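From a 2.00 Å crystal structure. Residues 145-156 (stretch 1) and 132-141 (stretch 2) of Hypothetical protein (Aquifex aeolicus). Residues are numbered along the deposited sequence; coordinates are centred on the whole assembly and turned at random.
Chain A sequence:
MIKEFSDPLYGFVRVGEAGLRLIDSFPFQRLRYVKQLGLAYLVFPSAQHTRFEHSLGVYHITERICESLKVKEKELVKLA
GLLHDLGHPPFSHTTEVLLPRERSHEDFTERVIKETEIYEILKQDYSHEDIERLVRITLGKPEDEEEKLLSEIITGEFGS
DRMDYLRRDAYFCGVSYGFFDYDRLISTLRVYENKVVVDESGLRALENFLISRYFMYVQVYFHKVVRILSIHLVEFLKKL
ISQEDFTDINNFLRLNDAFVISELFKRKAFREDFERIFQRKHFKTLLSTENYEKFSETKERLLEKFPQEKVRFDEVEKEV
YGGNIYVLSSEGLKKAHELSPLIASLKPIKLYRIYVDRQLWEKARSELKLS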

ATOM      1  N   GLU A 145     -18.432   8.161 -35.778  1.00 49.98           N
ATOM      2  CA  GLU A 145     -17.078   8.165 -35.213  1.00 52.06           C
ATOM      3  C   GLU A 145     -16.982   8.814 -33.832  1.00 49.82           C
ATOM      4  O   GLU A 145     -16.210   8.368 -33.002  1.00 48.37           O
ATOM      5  CB  GLU A 145     -16.100   8.811 -36.180  1.00 57.22           C
ATOM      6  CG  GLU A 145     -15.842   7.972 -37.434  1.00 65.69           C
ATOM      7  CD  GLU A 145     -15.511   6.509 -37.128  1.00 69.77           C
ATOM      8  OE1 GLU A 145     -14.397   6.224 -36.605  1.00 74.23           O
ATOM      9  OE2 GLU A 145     -16.372   5.642 -37.415  1.00 76.32           O
ATOM     10  N   GLU A 146     -17.768   9.863 -33.584  1.00 47.69           N
ATOM     11  CA  GLU A 146     -17.848  10.445 -32.248  1.00 46.34           C
ATOM     12  C   GLU A 146     -18.394   9.411 -31.272  1.00 44.26           C
ATOM     13  O   GLU A 146     -17.814   9.209 -30.209  1.00 44.65           O
ATOM     14  CB  GLU A 146     -18.695  11.726 -32.235  1.00 49.46           C
ATOM     15  CG  GLU A 146     -18.947  12.355 -30.833  1.00 51.10           C
ATOM     16  CD  GLU A 146     -17.704  12.944 -30.115  1.00 53.53           C
ATOM     17  OE1 GLU A 146     -16.530  12.693 -30.508  1.00 54.33           O
ATOM     18  OE2 GLU A 146     -17.917  13.664 -29.114  1.00 51.89           O
ATOM     19  N   GLU A 147     -19.490   8.746 -31.638  1.00 38.49           N
ATOM     20  CA  GLU A 147     -20.068   7.754 -30.768  1.00 38.54           C
ATOM     21  C   GLU A 147     -19.082   6.616 -30.524  1.00 38.85           C
ATOM     22  O   GLU A 147     -19.035   6.087 -29.421  1.00 36.66           O
ATOM     23  CB  GLU A 147     -21.360   7.210 -31.305  1.00 36.78           C
ATOM     24  CG  GLU A 147     -22.558   8.218 -31.239  1.00 39.97           C
ATOM     25  CD  GLU A 147     -23.827   7.653 -31.894  1.00 41.12           C
ATOM     26  OE1 GLU A 147     -23.918   6.418 -32.059  1.00 40.06           O
ATOM     27  OE2 GLU A 147     -24.753   8.438 -32.239  1.00 44.46           O
ATOM     28  N   LYS A 148     -18.305   6.251 -31.542  1.00 37.09           N
ATOM     29  CA  LYS A 148     -17.341   5.157 -31.400  1.00 39.12           C
ATOM     30  C   LYS A 148     -16.225   5.534 -30.423  1.00 36.75           C
ATOM     31  O   LYS A 148     -15.880   4.729 -29.564  1.00 33.03           O
ATOM     32  CB  LYS A 148     -16.772   4.693 -32.753  1.00 43.20           C
ATOM     33  CG  LYS A 148     -15.766   3.517 -32.650  1.00 43.49           C
ATOM     34  CD  LYS A 148     -15.173   3.203 -34.015  1.00 48.05           C
ATOM     35  CE  LYS A 148     -14.271   1.975 -34.005  1.00 51.24           C
ATOM     36  NZ  LYS A 148     -13.743   1.687 -35.423  1.00 58.75           N
ATOM     37  N   LEU A 149     -15.677   6.744 -30.534  1.00 36.68           N
ATOM     38  CA  LEU A 149     -14.654   7.186 -29.576  1.00 38.64           C
ATOM     39  C   LEU A 149     -15.195   7.138 -28.138  1.00 39.07           C
ATOM     40  O   LEU A 149     -14.520   6.658 -27.221  1.00 36.20           O
ATOM     41  CB  LEU A 149     -14.151   8.614 -29.896  1.00 37.98           C
ATOM     42  CG  LEU A 149     -13.221   9.294 -28.885  1.00 39.72           C
ATOM     43  CD1 LEU A 149     -11.886   8.520 -28.742  1.00 43.32           C
ATOM     44  CD2 LEU A 149     -12.938  10.743 -29.260  1.00 40.19           C
ATOM     45  N   LEU A 150     -16.404   7.666 -27.945  1.00 33.84           N
ATOM     46  CA  LEU A 150     -16.969   7.767 -26.617  1.00 33.79           C
ATOM     47  C   LEU A 150     -17.241   6.389 -26.078  1.00 31.81           C
ATOM     48  O   LEU A 150     -16.976   6.130 -24.898  1.00 32.21           O
ATOM     49  CB  LEU A 150     -18.257   8.649 -26.604  1.00 35.53           C
ATOM     50  CG  LEU A 150     -18.070  10.138 -26.950  1.00 36.56           C
ATOM     51  CD1 LEU A 150     -19.381  10.912 -26.790  1.00 37.81           C
ATOM     52  CD2 LEU A 150     -16.988  10.765 -26.042  1.00 39.56           C
ATOM     53  N   SER A 151     -17.740   5.498 -26.945  1.00 25.82           N
ATOM     54  CA  SER A 151     -18.039   4.134 -26.543  1.00 29.64           C
ATOM     55  C   SER A 151     -16.763   3.367 -26.154  1.00 32.88           C
ATOM     56  O   SER A 151     -16.786   2.584 -25.198  1.00 31.17           O
ATOM     57  CB  SER A 151     -18.752   3.396 -27.660  1.00 31.16           C
ATOM     58  OG  SER A 151     -19.226   2.170 -27.165  1.00 34.75           O
ATOM     59  N   GLU A 152     -15.663   3.621 -26.878  1.00 34.21           N
ATOM     60  CA  GLU A 152     -14.333   3.035 -26.574  1.00 34.94           C
ATOM     61  C   GLU A 152     -13.855   3.423 -25.170  1.00 33.10           C
ATOM     62  O   GLU A 152     -13.208   2.621 -24.485  1.00 30.84           O
ATOM     63  CB  GLU A 152     -13.274   3.508 -27.576  1.00 38.07           C
ATOM     64  CG  GLU A 152     -13.314   2.787 -28.902  1.00 41.17           C
ATOM     65  CD  GLU A 152     -12.250   3.265 -29.916  1.00 44.76           C
ATOM     66  OE1 GLU A 152     -11.409   4.154 -29.627  1.00 47.38           O
ATOM     67  OE2 GLU A 152     -12.294   2.747 -31.048  1.00 51.93           O
ATOM     68  N   ILE A 153     -14.167   4.652 -24.759  1.00 31.51           N
ATOM     69  CA  ILE A 153     -13.761   5.133 -23.442  1.00 32.20           C
ATOM     70  C   ILE A 153     -14.330   4.236 -22.327  1.00 30.37           C
ATOM     71  O   ILE A 153     -13.662   3.988 -21.327  1.00 33.59           O
ATOM     72  CB  ILE A 153     -14.102   6.627 -23.241  1.00 31.80           C
ATOM     73  CG1 ILE A 153     -13.211   7.495 -24.156  1.00 32.77           C
ATOM     74  CG2 ILE A 153     -14.008   7.041 -21.717  1.00 30.45           C
ATOM     75  CD1 ILE A 153     -13.560   9.012 -24.146  1.00 32.21           C
ATOM     76  N   ILE A 154     -15.528   3.721 -22.533  1.00 30.39           N
ATOM     77  CA  ILE A 154     -16.195   2.868 -21.562  1.00 32.43           C
ATOM     78  C   ILE A 154     -15.977   1.367 -21.769  1.00 34.32           C
ATOM     79  O   ILE A 154     -15.665   0.665 -20.797  1.00 33.00           O
ATOM     80  CB  ILE A 154     -17.708   3.137 -21.492  1.00 32.17           C
ATOM     81  CG1 ILE A 154     -17.981   4.574 -21.043  1.00 33.43           C
ATOM     82  CG2 ILE A 154     -18.395   2.165 -20.471  1.00 33.00           C
ATOM     83  CD1 ILE A 154     -19.402   4.962 -21.444  1.00 38.99           C
ATOM     84  N   THR A 155     -16.092   0.887 -23.021  1.00 32.91           N
ATOM     85  CA  THR A 155     -16.246  -0.540 -23.317  1.00 31.03           C
ATOM     86  C   THR A 155     -15.014  -1.120 -24.023  1.00 32.27           C
ATOM     87  O   THR A 155     -14.961  -2.329 -24.291  1.00 31.90           O
ATOM     88  CB  THR A 155     -17.487  -0.795 -24.243  1.00 34.72           C
ATOM     89  OG1 THR A 155     -17.284  -0.088 -25.464  1.00 35.36           O
ATOM     90  CG2 THR A 155     -18.838  -0.269 -23.590  1.00 36.14           C
ATOM     91  N   GLY A 156     -14.020  -0.284 -24.324  1.00 28.61           N
ATOM     92  CA  GLY A 156     -12.815  -0.753 -25.036  1.00 33.15           C
ATOM     93  C   GLY A 156     -11.926  -1.638 -24.174  1.00 34.45           C
ATOM     94  O   GLY A 156     -12.255  -1.924 -23.016  1.00 34.65           O
TER
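Stretch 2, residues 132-141: ERLVRITLGK

Stretch 2 lies on the helix of stretch 1 as a second helix; already helical at E132, it leaves helical geometry at G140 and continues to K141. The two axes come within 8.1 Å and cross at -49°, with their N-to-C directions closer to parallel than antiparallel. The tightest backbone approach is S151 CA to I137 CA, 4.4 Å.

I137 is the knob of the contact. Its side chain, in the m, t rotamer, sits among E147, L150, S151 and I154; its CD1 lies 3.8 Å from L150 CD1, and its CG2 lies 3.9 Å from I154 CD1. Apolar packing is concentrated on this one residue.

Near the start of stretch 1 the anchor is E147, a buried carboxylate that needs its charge answered. R136 supplies a two-pronged salt bridge: R136 NE donates to E147 OE1 at 2.8 Å and R136 NH2 donates to E147 OE2 at 2.9 Å, both nearly straight, so the carboxylate meets the guanidinium at its edge. R133, one turn earlier, adds a long salt bridge, R133 NE to E147 OE2 at 3.8 Å. A water spans that gap, accepting from R133 NE at 2.9 Å and lying 2.5 Å from E147 OE2. R133 NH2 finds its hydrogen bond elsewhere in the structure, while its closest neighbour in stretch 1 is E146 CG at 3.5 Å. E147 OE1 and R133 NH1 each also have a hydrogen bond to a residue flanking the stretches.

Where the backbones come closest, the polar link is from side chain to main chain. S151 OG donates to I137 O at 2.9 Å, and the same carbonyl also accepts from G140 N at 3.2 Å, so it is used both within its own helix end and across the contact. The adjacent carbonyl, R136 O, takes K141 N at 2.9 Å. These two bonds back into the last turn, with the positive phi of G140, make a Schellman motif. G140 has no side chain, and its CA comes 3.2 Å from S151 OG.

T155 completes the far end: T155 OG1 donates to S151 O at 2.7 Å within its own helix, and T155 CG2 lies 4.0 Å from T138 O. The rule to read here is economical: one isoleucine fills the hollow, R136 answers the buried acid with two hydrogen bonds, with R133 further off, and a serine ties the closest crossing to a helix-end carbonyl.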

ATOM      1  N   GLU A 132     -30.570   8.894 -27.063  1.00 30.37           N
ATOM      2  CA  GLU A 132     -30.348   7.735 -27.945  1.00 30.12           C
ATOM      3  C   GLU A 132     -28.862   7.490 -28.125  1.00 28.66           C
ATOM      4  O   GLU A 132     -28.467   6.353 -28.256  1.00 30.68           O
ATOM      5  CB  GLU A 132     -31.002   7.895 -29.327  1.00 32.14           C
ATOM      6  CG  GLU A 132     -32.503   8.157 -29.290  1.00 33.51           C
ATOM      7  CD  GLU A 132     -33.305   6.993 -28.720  1.00 39.20           C
ATOM      8  OE1 GLU A 132     -32.976   5.806 -28.984  1.00 43.17           O
ATOM      9  OE2 GLU A 132     -34.284   7.256 -27.992  1.00 42.60           O
ATOM     10  N   ARG A 133     -28.052   8.554 -28.157  1.00 26.53           N
ATOM     11  CA  ARG A 133     -26.595   8.420 -28.307  1.00 31.31           C
ATOM     12  C   ARG A 133     -25.965   7.807 -27.047  1.00 32.76           C
ATOM     13  O   ARG A 133     -25.139   6.915 -27.156  1.00 31.99           O
ATOM     14  CB  ARG A 133     -25.959   9.785 -28.610  1.00 32.14           C
ATOM     15  CG  ARG A 133     -26.395  10.324 -29.985  1.00 33.82           C
ATOM     16  CD  ARG A 133     -25.897  11.717 -30.233  1.00 33.05           C
ATOM     17  NE  ARG A 133     -24.440  11.799 -30.438  1.00 36.88           N
ATOM     18  CZ  ARG A 133     -23.579  12.429 -29.638  1.00 36.13           C
ATOM     19  NH1 ARG A 133     -23.986  12.998 -28.509  1.00 34.98           N
ATOM     20  NH2 ARG A 133     -22.286  12.468 -29.964  1.00 36.50           N
ATOM     21  N   LEU A 134     -26.384   8.283 -25.866  1.00 30.66           N
ATOM     22  CA  LEU A 134     -25.989   7.664 -24.597  1.00 31.65           C
ATOM     23  C   LEU A 134     -26.246   6.150 -24.594  1.00 31.96           C
ATOM     24  O   LEU A 134     -25.389   5.369 -24.195  1.00 34.31           O
ATOM     25  CB  LEU A 134     -26.722   8.324 -23.423  1.00 29.90           C
ATOM     26  CG  LEU A 134     -26.368   7.826 -22.000  1.00 31.51           C
ATOM     27  CD1 LEU A 134     -26.697   8.939 -21.041  1.00 33.28           C
ATOM     28  CD2 LEU A 134     -27.173   6.613 -21.626  1.00 30.39           C
ATOM     29  N   VAL A 135     -27.427   5.739 -25.025  1.00 29.34           N
ATOM     30  CA  VAL A 135     -27.755   4.306 -25.100  1.00 32.26           C
ATOM     31  C   VAL A 135     -26.788   3.518 -26.005  1.00 34.20           C
ATOM     32  O   VAL A 135     -26.271   2.480 -25.616  1.00 37.08           O
ATOM     33  CB  VAL A 135     -29.211   4.080 -25.546  1.00 32.74           C
ATOM     34  CG1 VAL A 135     -29.426   2.596 -25.911  1.00 34.14           C
ATOM     35  CG2 VAL A 135     -30.166   4.528 -24.442  1.00 33.05           C
ATOM     36  N   ARG A 136     -26.527   4.021 -27.203  1.00 35.24           N
ATOM     37  CA  ARG A 136     -25.592   3.374 -28.135  1.00 33.30           C
ATOM     38  C   ARG A 136     -24.184   3.302 -27.566  1.00 33.48           C
ATOM     39  O   ARG A 136     -23.523   2.288 -27.682  1.00 34.21           O
ATOM     40  CB  ARG A 136     -25.568   4.128 -29.484  1.00 34.46           C
ATOM     41  CG  ARG A 136     -26.813   3.826 -30.330  1.00 36.86           C
ATOM     42  CD  ARG A 136     -26.685   4.254 -31.810  1.00 33.61           C
ATOM     43  NE  ARG A 136     -26.605   5.704 -31.964  1.00 37.44           N
ATOM     44  CZ  ARG A 136     -27.687   6.495 -32.024  1.00 34.36           C
ATOM     45  NH1 ARG A 136     -28.902   5.989 -31.909  1.00 34.55           N
ATOM     46  NH2 ARG A 136     -27.553   7.780 -32.166  1.00 29.73           N
ATOM     47  N   ILE A 137     -23.731   4.409 -26.999  1.00 33.20           N
ATOM     48  CA  ILE A 137     -22.418   4.525 -26.406  1.00 32.74           C
ATOM     49  C   ILE A 137     -22.272   3.481 -25.285  1.00 34.94           C
ATOM     50  O   ILE A 137     -21.304   2.700 -25.264  1.00 33.09           O
ATOM     51  CB  ILE A 137     -22.182   5.965 -25.908  1.00 33.00           C
ATOM     52  CG1 ILE A 137     -21.981   6.882 -27.121  1.00 32.52           C
ATOM     53  CG2 ILE A 137     -20.935   6.073 -24.907  1.00 33.90           C
ATOM     54  CD1 ILE A 137     -22.211   8.314 -26.828  1.00 32.05           C
ATOM     55  N   THR A 138     -23.262   3.420 -24.405  1.00 33.32           N
ATOM     56  CA  THR A 138     -23.177   2.492 -23.294  1.00 36.42           C
ATOM     57  C   THR A 138     -23.284   1.022 -23.712  1.00 38.37           C
ATOM     58  O   THR A 138     -22.740   0.153 -23.037  1.00 38.14           O
ATOM     59  CB  THR A 138     -24.141   2.833 -22.127  1.00 37.01           C
ATOM     60  OG1 THR A 138     -23.536   2.376 -20.907  1.00 39.28           O
ATOM     61  CG2 THR A 138     -25.525   2.183 -22.312  1.00 36.66           C
ATOM     62  N   LEU A 139     -23.967   0.730 -24.819  1.00 37.49           N
ATOM     63  CA  LEU A 139     -24.084  -0.660 -25.245  1.00 38.18           C
ATOM     64  C   LEU A 139     -22.968  -1.086 -26.162  1.00 37.29           C
ATOM     65  O   LEU A 139     -22.942  -2.234 -26.600  1.00 39.91           O
ATOM     66  CB  LEU A 139     -25.418  -0.925 -25.941  1.00 37.91           C
ATOM     67  CG  LEU A 139     -26.670  -0.643 -25.136  1.00 40.36           C
ATOM     68  CD1 LEU A 139     -27.885  -0.927 -26.009  1.00 42.63           C
ATOM     69  CD2 LEU A 139     -26.689  -1.483 -23.895  1.00 42.71           C
ATOM     70  N   GLY A 140     -22.065  -0.176 -26.475  1.00 37.14           N
ATOM     71  CA  GLY A 140     -21.032  -0.453 -27.483  1.00 41.78           C
ATOM     72  C   GLY A 140     -21.585  -0.664 -28.906  1.00 43.57           C
ATOM     73  O   GLY A 140     -21.072  -1.500 -29.656  1.00 40.37           O
ATOM     74  N   LYS A 141     -22.635   0.079 -29.275  1.00 42.61           N
ATOM     75  CA  LYS A 141     -23.177   0.027 -30.646  1.00 44.01           C
ATOM     76  C   LYS A 141     -23.208   1.403 -31.331  1.00 41.05           C
ATOM     77  O   LYS A 141     -24.276   1.880 -31.701  1.00 40.98           O
ATOM     78  CB  LYS A 141     -24.575  -0.582 -30.636  1.00 47.76           C
ATOM     79  CG  LYS A 141     -24.673  -1.828 -29.825  1.00 54.18           C
ATOM     80  CD  LYS A 141     -25.632  -2.800 -30.446  1.00 61.06           C
ATOM     81  CE  LYS A 141     -25.375  -4.213 -29.933  1.00 64.88           C
ATOM     82  NZ  LYS A 141     -25.820  -5.250 -30.909  1.00 67.97           N
TER
HETATM   83  O   HOH W   1     -24.316  10.725 -33.120  1.00 51.53           O